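PDB 5XUM: holo-[acyl-carrier-protein] synthase from Thermotoga maritima, which belongs to the 4'-phosphopantetheinyl transferase superfamily as an AcpS-type member and is assembled from three copies of the chain. Local coordinates for residues D8-E13 and F41-F46; Y90-L95 and Y162-I167; F65-F70 and V81-G86. All coordinates share one frame; numbering follows the deposited sequence.

Interaction 1. Residues D8-E13 and F41-F46; sequences DVLEVE and FIAGRF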
# COMPACT_ATOMS: atom_id res chain seq x y z
N ASP A 8 -11.97 -2.19 3.71
CA ASP A 8 -13.35 -2.45 4.11
C ASP A 8 -13.75 -1.64 5.33
O ASP A 8 -12.98 -1.55 6.29
CB ASP A 8 -13.61 -3.94 4.36
CG ASP A 8 -15.09 -4.29 4.31
OD1 ASP A 8 -15.62 -4.85 5.30
OD2 ASP A 8 -15.74 -4.00 3.28
N VAL A 9 -14.95 -1.07 5.29
CA VAL A 9 -15.50 -0.32 6.42
C VAL A 9 -16.85 -0.92 6.84
O VAL A 9 -17.69 -1.22 5.99
CB VAL A 9 -15.61 1.20 6.11
CG1 VAL A 9 -16.57 1.48 4.97
CG2 VAL A 9 -15.99 2.00 7.35
N LEU A 10 -17.05 -1.11 8.14
CA LEU A 10 -18.34 -1.57 8.65
C LEU A 10 -18.64 -1.05 10.05
O LEU A 10 -17.74 -0.91 10.88
CB LEU A 10 -18.46 -3.11 8.59
CG LEU A 10 -17.38 -4.02 9.16
CD1 LEU A 10 -17.51 -4.14 10.67
CD2 LEU A 10 -17.47 -5.40 8.53
N GLU A 11 -19.91 -0.75 10.29
CA GLU A 11 -20.37 -0.31 11.60
C GLU A 11 -20.44 -1.53 12.52
O GLU A 11 -21.18 -2.48 12.25
CB GLU A 11 -21.74 0.38 11.49
CG GLU A 11 -22.11 1.23 12.70
CD GLU A 11 -23.24 2.21 12.42
OE1 GLU A 11 -23.98 2.03 11.43
OE2 GLU A 11 -23.39 3.18 13.20
N VAL A 12 -19.65 -1.49 13.59
CA VAL A 12 -19.53 -2.61 14.53
C VAL A 12 -20.88 -3.03 15.11
O VAL A 12 -21.21 -4.22 15.12
CB VAL A 12 -18.53 -2.29 15.68
CG1 VAL A 12 -18.60 -3.34 16.79
CG2 VAL A 12 -17.11 -2.17 15.14
N GLU A 13 -21.66 -2.05 15.56
CA GLU A 13 -22.95 -2.29 16.22
C GLU A 13 -23.95 -3.09 15.38
O GLU A 13 -24.77 -3.83 15.92
CB GLU A 13 -23.58 -0.97 16.67
CG GLU A 13 -24.61 -1.10 17.79
CD GLU A 13 -25.39 0.18 18.04
OE1 GLU A 13 -25.39 0.64 19.20
OE2 GLU A 13 -25.99 0.71 17.08
N PHE A 41 -14.48 -8.09 17.77
CA PHE A 41 -13.64 -9.12 17.18
C PHE A 41 -14.25 -9.66 15.88
O PHE A 41 -13.56 -9.78 14.87
CB PHE A 41 -13.39 -10.27 18.16
CG PHE A 41 -12.45 -11.32 17.64
CD1 PHE A 41 -11.07 -11.15 17.71
CD2 PHE A 41 -12.95 -12.49 17.06
CE1 PHE A 41 -10.21 -12.12 17.22
CE2 PHE A 41 -12.09 -13.46 16.57
CZ PHE A 41 -10.72 -13.28 16.65
N ILE A 42 -15.54 -9.95 15.93
CA ILE A 42 -16.28 -10.48 14.79
C ILE A 42 -16.33 -9.46 13.66
O ILE A 42 -16.09 -9.79 12.50
CB ILE A 42 -17.72 -10.90 15.18
CG1 ILE A 42 -17.69 -12.02 16.23
CG2 ILE A 42 -18.52 -11.34 13.95
CD1 ILE A 42 -16.80 -13.20 15.89
N ALA A 43 -16.65 -8.21 14.01
CA ALA A 43 -16.69 -7.11 13.06
C ALA A 43 -15.33 -6.94 12.37
O ALA A 43 -15.26 -6.79 11.15
CB ALA A 43 -17.12 -5.83 13.75
N GLY A 44 -14.26 -6.98 13.16
CA GLY A 44 -12.90 -6.85 12.65
C GLY A 44 -12.49 -7.96 11.70
O GLY A 44 -11.87 -7.70 10.67
N ARG A 45 -12.83 -9.20 12.05
CA ARG A 45 -12.52 -10.36 11.21
C ARG A 45 -13.32 -10.38 9.92
O ARG A 45 -12.81 -10.79 8.88
CB ARG A 45 -12.69 -11.67 11.98
CG ARG A 45 -11.38 -12.27 12.50
CD ARG A 45 -10.61 -11.30 13.37
NE ARG A 45 -9.26 -11.76 13.67
CZ ARG A 45 -8.34 -11.02 14.28
NH1 ARG A 45 -8.61 -9.77 14.65
NH2 ARG A 45 -7.13 -11.53 14.51
N PHE A 46 -14.57 -9.93 9.99
CA PHE A 46 -15.40 -9.79 8.80
C PHE A 46 -14.79 -8.76 7.85
O PHE A 46 -14.69 -9.00 6.64
CB PHE A 46 -16.83 -9.38 9.16
CG PHE A 46 -17.84 -9.68 8.08
CD1 PHE A 46 -18.06 -8.78 7.04
CD2 PHE A 46 -18.56 -10.87 8.11
CE1 PHE A 46 -18.99 -9.07 6.04
CE2 PHE A 46 -19.49 -11.15 7.11
CZ PHE A 46 -19.70 -10.25 6.08
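Leu10 of strand 2-11 and nearby Val12 pack on Ala43 and Phe46 of helix 38-56, where the long helix of this AcpS-type fold lies against a strand outermost in its antiparallel sheet within this chain, with a second subunit alongside. Strand 8-11 and helix 41-46 run nearly antiparallel, at 154°, with their axes 9.0 Å apart. Leu10 reaches farthest into the helix: its CG sits between the backbone N and the carbonyl carbon (chi1 51°), and the two methyls part. CD1 lies 3.5 Å from Ala43 CB, close to the Ala43 carbonyl as well, while CD2 meets Phe46 CD1 at 3.7 Å, oblique to the ring, the two side chains crossing at about a right angle. Val12 CG2 touches the same Ala43 CB at 3.9 Å, roughly perpendicular to the leucine's approach. Asp8 turns its carboxylate to Lys54 in a salt bridge and to Ser96 of the second subunit, whose Asp98 packs on Leu10. No hydrogen bond joins the two segments; the contact is van der Waals, Leu10 methyls against Ala43 CB and O and the Phe46 ring, Val12 against Ala43 CB, and the polar links of the strand go to other partners.

Interaction 2. Residues Y90-L95 and Y162-I167; sequences YAHVSL and YGNILI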
# COMPACT_ATOMS: atom_id res chain seq x y z
N TYR A 90 3.53 -12.18 0.51
CA TYR A 90 3.36 -11.25 1.62
C TYR A 90 1.96 -10.67 1.66
O TYR A 90 1.42 -10.23 0.64
CB TYR A 90 4.43 -10.15 1.58
CG TYR A 90 5.74 -10.58 2.18
CD1 TYR A 90 6.07 -10.25 3.50
CD2 TYR A 90 6.65 -11.34 1.45
CE1 TYR A 90 7.26 -10.66 4.06
CE2 TYR A 90 7.85 -11.75 2.00
CZ TYR A 90 8.15 -11.41 3.31
OH TYR A 90 9.34 -11.82 3.85
N ALA A 91 1.37 -10.70 2.85
CA ALA A 91 0.11 -10.02 3.11
C ALA A 91 0.34 -9.04 4.24
O ALA A 91 0.58 -9.43 5.38
CB ALA A 91 -0.98 -11.02 3.47
N HIS A 92 0.31 -7.75 3.90
CA HIS A 92 0.46 -6.70 4.88
C HIS A 92 -0.91 -6.24 5.26
O HIS A 92 -1.67 -5.72 4.43
CB HIS A 92 1.30 -5.56 4.30
CG HIS A 92 2.67 -6.01 3.83
ND1 HIS A 92 3.69 -6.24 4.68
CD2 HIS A 92 3.16 -6.27 2.55
CE1 HIS A 92 4.77 -6.62 3.98
NE2 HIS A 92 4.45 -6.64 2.68
N VAL A 93 -1.26 -6.46 6.52
CA VAL A 93 -2.62 -6.22 6.99
C VAL A 93 -2.66 -5.29 8.20
O VAL A 93 -1.72 -5.23 8.99
CB VAL A 93 -3.39 -7.55 7.28
CG1 VAL A 93 -3.32 -8.49 6.08
CG2 VAL A 93 -2.88 -8.24 8.53
N SER A 94 -3.75 -4.53 8.31
CA SER A 94 -3.98 -3.67 9.46
C SER A 94 -5.47 -3.55 9.73
O SER A 94 -6.28 -3.61 8.80
CB SER A 94 -3.36 -2.29 9.25
OG SER A 94 -3.37 -1.55 10.47
N LEU A 95 -5.81 -3.38 11.00
CA LEU A 95 -7.19 -3.25 11.44
C LEU A 95 -7.30 -2.19 12.53
O LEU A 95 -6.47 -2.14 13.45
CB LEU A 95 -7.73 -4.59 11.96
CG LEU A 95 -9.07 -4.59 12.69
CD1 LEU A 95 -10.24 -4.41 11.72
CD2 LEU A 95 -9.24 -5.87 13.51
N TYR A 162 6.83 -19.36 3.98
CA TYR A 162 6.36 -18.77 2.74
C TYR A 162 6.07 -17.28 2.98
O TYR A 162 4.95 -16.91 3.31
CB TYR A 162 5.10 -19.49 2.27
CG TYR A 162 4.74 -19.28 0.81
CD1 TYR A 162 5.17 -20.18 -0.16
CD2 TYR A 162 3.96 -18.19 0.41
CE1 TYR A 162 4.85 -19.99 -1.50
CE2 TYR A 162 3.63 -18.00 -0.92
CZ TYR A 162 4.08 -18.91 -1.87
OH TYR A 162 3.75 -18.73 -3.19
N GLY A 163 7.10 -16.45 2.83
CA GLY A 163 6.99 -15.02 3.11
C GLY A 163 6.56 -14.76 4.54
O GLY A 163 7.18 -15.26 5.47
N ASN A 164 5.47 -14.00 4.72
CA ASN A 164 4.88 -13.80 6.05
C ASN A 164 3.49 -14.45 6.18
O ASN A 164 2.74 -14.16 7.12
CB ASN A 164 4.85 -12.31 6.43
CG ASN A 164 3.74 -11.54 5.73
OD1 ASN A 164 3.14 -12.01 4.77
ND2 ASN A 164 3.46 -10.33 6.22
N ILE A 165 3.16 -15.32 5.23
CA ILE A 165 1.88 -16.03 5.20
C ILE A 165 1.95 -17.27 6.07
O ILE A 165 2.95 -17.99 6.04
CB ILE A 165 1.52 -16.48 3.76
CG1 ILE A 165 1.82 -15.39 2.72
CG2 ILE A 165 0.07 -16.94 3.67
CD1 ILE A 165 0.95 -14.15 2.81
N LEU A 166 0.90 -17.52 6.84
CA LEU A 166 0.76 -18.79 7.57
C LEU A 166 -0.06 -19.77 6.74
O LEU A 166 -1.06 -19.39 6.13
CB LEU A 166 0.12 -18.58 8.94
CG LEU A 166 0.81 -17.66 9.95
CD1 LEU A 166 -0.08 -17.47 11.17
CD2 LEU A 166 2.18 -18.18 10.37
N ILE A 167 0.37 -21.03 6.71
CA ILE A 167 -0.26 -22.06 5.88
C ILE A 167 -0.90 -23.14 6.75
O ILE A 167 -0.23 -23.79 7.55
CB ILE A 167 0.75 -22.68 4.90
CG1 ILE A 167 1.31 -21.61 3.97
CG2 ILE A 167 0.13 -23.81 4.10
CD1 ILE A 167 2.77 -21.80 3.64
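Asn164 meets the backbone of Ala91 through both ends of its side-chain amide. Ala91 N donates to Asn164 OD1 at 2.9 Å, a nearly straight bond (163°) in the amide carbonyl plane and on a lone pair. Asn164 ND2 returns a bond to Ala91 O at 3.1 Å, but there the donor stands well above the carbonyl plane of Ala91, 58° out of it. The side chain therefore takes up both the N-H and the C=O of one strand residue, much as a neighbouring strand would. CG of Asn164, between its backbone N and carbonyl carbon (chi1 77°), is set against the Tyr90 ring, 3.5 Å from CD1.

The aromatic packing follows from the same turn. One face of the Tyr90 ring is overlaid by the Gly163-Asn164 peptide: Asn164 N lies over the ring centre, 3.8 Å above the plane, and Gly163 C nearer the rim. Gly163, having no side chain, brings its CA to 3.6 Å from Tyr90 CE2. Arg110 makes a cation-pi contact with the same tyrosine.

Apolar contact is made by the tip of Ile165, whose CD1 lies 3.7 Å from Ala91 CB and also touches Ala91 N. Leu79 of strand 76-81 packs on both residues.

Tyr162 to Ile165 form a type II' beta turn, closed by Ile165 N to Tyr162 O, with Gly163 at positive phi, where glycine is common. The arrangement is a turn docked on the strand that is outermost within the chain, its asparagine bridging to the strand backbone, with the third subunit reaching Ser94 farther along.

Interaction 3. Residues F65-F70 and V81-G86; sequences FTDVEF and VHKDFG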
# COMPACT_ATOMS: atom_id res chain seq x y z
N PHE A 65 -15.36 -17.65 3.58
CA PHE A 65 -14.74 -16.81 4.61
C PHE A 65 -13.92 -17.60 5.63
O PHE A 65 -13.01 -17.06 6.25
CB PHE A 65 -15.79 -15.94 5.30
CG PHE A 65 -15.96 -14.57 4.68
CD1 PHE A 65 -16.30 -13.48 5.47
CD2 PHE A 65 -15.76 -14.36 3.32
CE1 PHE A 65 -16.45 -12.21 4.92
CE2 PHE A 65 -15.90 -13.10 2.76
CZ PHE A 65 -16.25 -12.02 3.56
N THR A 66 -14.25 -18.89 5.78
CA THR A 66 -13.50 -19.79 6.66
C THR A 66 -12.17 -20.26 6.05
O THR A 66 -11.30 -20.76 6.77
CB THR A 66 -14.34 -21.02 7.07
OG1 THR A 66 -14.85 -21.67 5.89
CG2 THR A 66 -15.50 -20.61 7.96
N ASP A 67 -12.02 -20.10 4.74
CA ASP A 67 -10.78 -20.43 4.03
C ASP A 67 -9.64 -19.46 4.33
O ASP A 67 -8.48 -19.73 4.03
CB ASP A 67 -11.02 -20.47 2.52
CG ASP A 67 -11.92 -21.62 2.09
OD1 ASP A 67 -11.91 -22.67 2.76
OD2 ASP A 67 -12.64 -21.46 1.08
N VAL A 68 -9.99 -18.32 4.93
CA VAL A 68 -9.03 -17.28 5.27
C VAL A 68 -9.14 -16.95 6.75
O VAL A 68 -10.21 -16.57 7.23
CB VAL A 68 -9.27 -16.00 4.44
CG1 VAL A 68 -8.16 -14.99 4.68
CG2 VAL A 68 -9.37 -16.32 2.96
N GLU A 69 -8.05 -17.11 7.48
CA GLU A 69 -8.03 -16.80 8.90
C GLU A 69 -7.10 -15.64 9.22
O GLU A 69 -6.06 -15.48 8.58
CB GLU A 69 -7.62 -18.03 9.72
CG GLU A 69 -8.73 -19.04 9.93
CD GLU A 69 -8.39 -20.06 11.00
OE1 GLU A 69 -7.48 -20.88 10.78
OE2 GLU A 69 -9.04 -20.03 12.07
N PHE A 70 -7.50 -14.84 10.19
CA PHE A 70 -6.64 -13.79 10.71
C PHE A 70 -6.36 -14.04 12.18
O PHE A 70 -7.22 -13.81 13.05
CB PHE A 70 -7.24 -12.40 10.46
CG PHE A 70 -7.26 -12.01 9.01
CD1 PHE A 70 -6.20 -11.31 8.45
CD2 PHE A 70 -8.33 -12.37 8.20
CE1 PHE A 70 -6.22 -10.96 7.11
CE2 PHE A 70 -8.35 -12.02 6.86
CZ PHE A 70 -7.30 -11.31 6.31
N VAL A 81 -3.81 -18.84 5.41
CA VAL A 81 -4.58 -19.38 4.29
C VAL A 81 -4.76 -20.90 4.41
O VAL A 81 -3.86 -21.60 4.87
CB VAL A 81 -3.95 -19.00 2.92
CG1 VAL A 81 -3.97 -17.49 2.72
CG2 VAL A 81 -2.53 -19.53 2.78
N HIS A 82 -5.94 -21.38 4.02
CA HIS A 82 -6.24 -22.81 4.01
C HIS A 82 -6.50 -23.27 2.61
O HIS A 82 -6.94 -24.40 2.38
CB HIS A 82 -7.43 -23.12 4.92
CG HIS A 82 -7.16 -22.85 6.38
ND1 HIS A 82 -6.60 -23.76 7.19
CD2 HIS A 82 -7.41 -21.72 7.16
CE1 HIS A 82 -6.49 -23.24 8.43
NE2 HIS A 82 -6.98 -22.00 8.41
N LYS A 83 -6.22 -22.39 1.66
CA LYS A 83 -6.44 -22.64 0.24
C LYS A 83 -5.43 -21.81 -0.56
O LYS A 83 -4.82 -20.88 -0.01
CB LYS A 83 -7.87 -22.25 -0.14
CG LYS A 83 -8.43 -22.97 -1.36
CD LYS A 83 -9.91 -22.69 -1.56
CE LYS A 83 -10.78 -23.67 -0.78
NZ LYS A 83 -12.23 -23.50 -1.11
N ASP A 84 -5.23 -22.16 -1.83
CA ASP A 84 -4.41 -21.35 -2.72
C ASP A 84 -5.25 -20.23 -3.35
O ASP A 84 -6.23 -20.50 -4.04
CB ASP A 84 -3.76 -22.21 -3.81
CG ASP A 84 -2.55 -22.98 -3.31
OD1 ASP A 84 -1.93 -22.55 -2.32
OD2 ASP A 84 -2.21 -24.02 -3.92
N PHE A 85 -4.85 -18.99 -3.08
CA PHE A 85 -5.55 -17.82 -3.61
C PHE A 85 -4.72 -17.08 -4.66
O PHE A 85 -5.26 -16.29 -5.43
CB PHE A 85 -5.93 -16.85 -2.47
CG PHE A 85 -6.87 -17.45 -1.45
CD1 PHE A 85 -8.23 -17.57 -1.72
CD2 PHE A 85 -6.39 -17.88 -0.22
CE1 PHE A 85 -9.09 -18.11 -0.78
CE2 PHE A 85 -7.25 -18.42 0.72
CZ PHE A 85 -8.60 -18.54 0.44
N GLY A 86 -3.42 -17.35 -4.68
CA GLY A 86 -2.50 -16.71 -5.62
C GLY A 86 -1.05 -16.99 -5.26
O GLY A 86 -0.78 -17.82 -4.38
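His82 and Glu69 form a His-carboxylate hydrogen bond at the end of the antiparallel pair 68-73 and 76-81. His82 NE2 donates to Glu69 OE1 at 2.7 Å with an N-H...O angle of 156°. The carboxylate oxygen lies close to the imidazole plane, at the ring edge, but is itself met on the anti side, and the two flat groups are turned 42° apart. Glu69 owes its reach to a chain extended beyond CG. Its other oxygen, OE2, accepts from the backbone amide Glu28 N, so both carboxylate oxygens are held; two donors would probably favour the charged form.

Val68 and Val81 are the antiparallel non-hydrogen-bonded pair, CA atoms 5.0 Å apart. One residue on, His82 N donates to Asp67 O at 3.0 Å, joining the backbones where the strands run out into loops.

Asp67 carries the salt bridge. Lys83 NZ approaches Asp67 OD2 at 3.0 Å, from above the carboxylate plane; the lysine chain bends at chi3 (-87°). The same OD2 also accepts from Ser64 N, so backbone and ammonium share the oxygen.

Phe85 supplies the apolar part. Its CZ touches Val68 CG2 at 3.4 Å and Asp67 CB at 3.7 Å, Asp67 CB lying at the ring edge and the valine methyl oblique to the ring. His63 meets the phenyl edge-to-face.

Val68 rests on Phe52 and Phe53 of helix 38-56 and on Leu79 of strand 76-81. Val81 is bonded through its backbone to Leu166 and Gly168 at the C-terminal end, and its side chain touches Phe146 of helix 145-154, placing the contact between the two helices.

Interactions 2 and 3 lie about 11 Å apart between centres; interaction 1 is farther off, about 20 Å from interaction 2 and 18 Å from interaction 3. Along the chain interaction 1 closes first, then interaction 3, then interaction 2. Interactions 1 and 2 reach the same antiparallel sheet, whose outermost strands within the chain are 2-11 and 90-97, and Gly44 packs on Leu95. Helix 38-56 leads on to strand 68-73, and Arg45 of interaction 1 probably hydrogen-bonds Phe70 O in interaction 3. A probable hydrogen bond from Val81 N to Leu166 O joins interactions 2 and 3; strand 166-167 runs beside 76-81 within the mixed sheet, building the C-terminal end into the superfamily part of the fold.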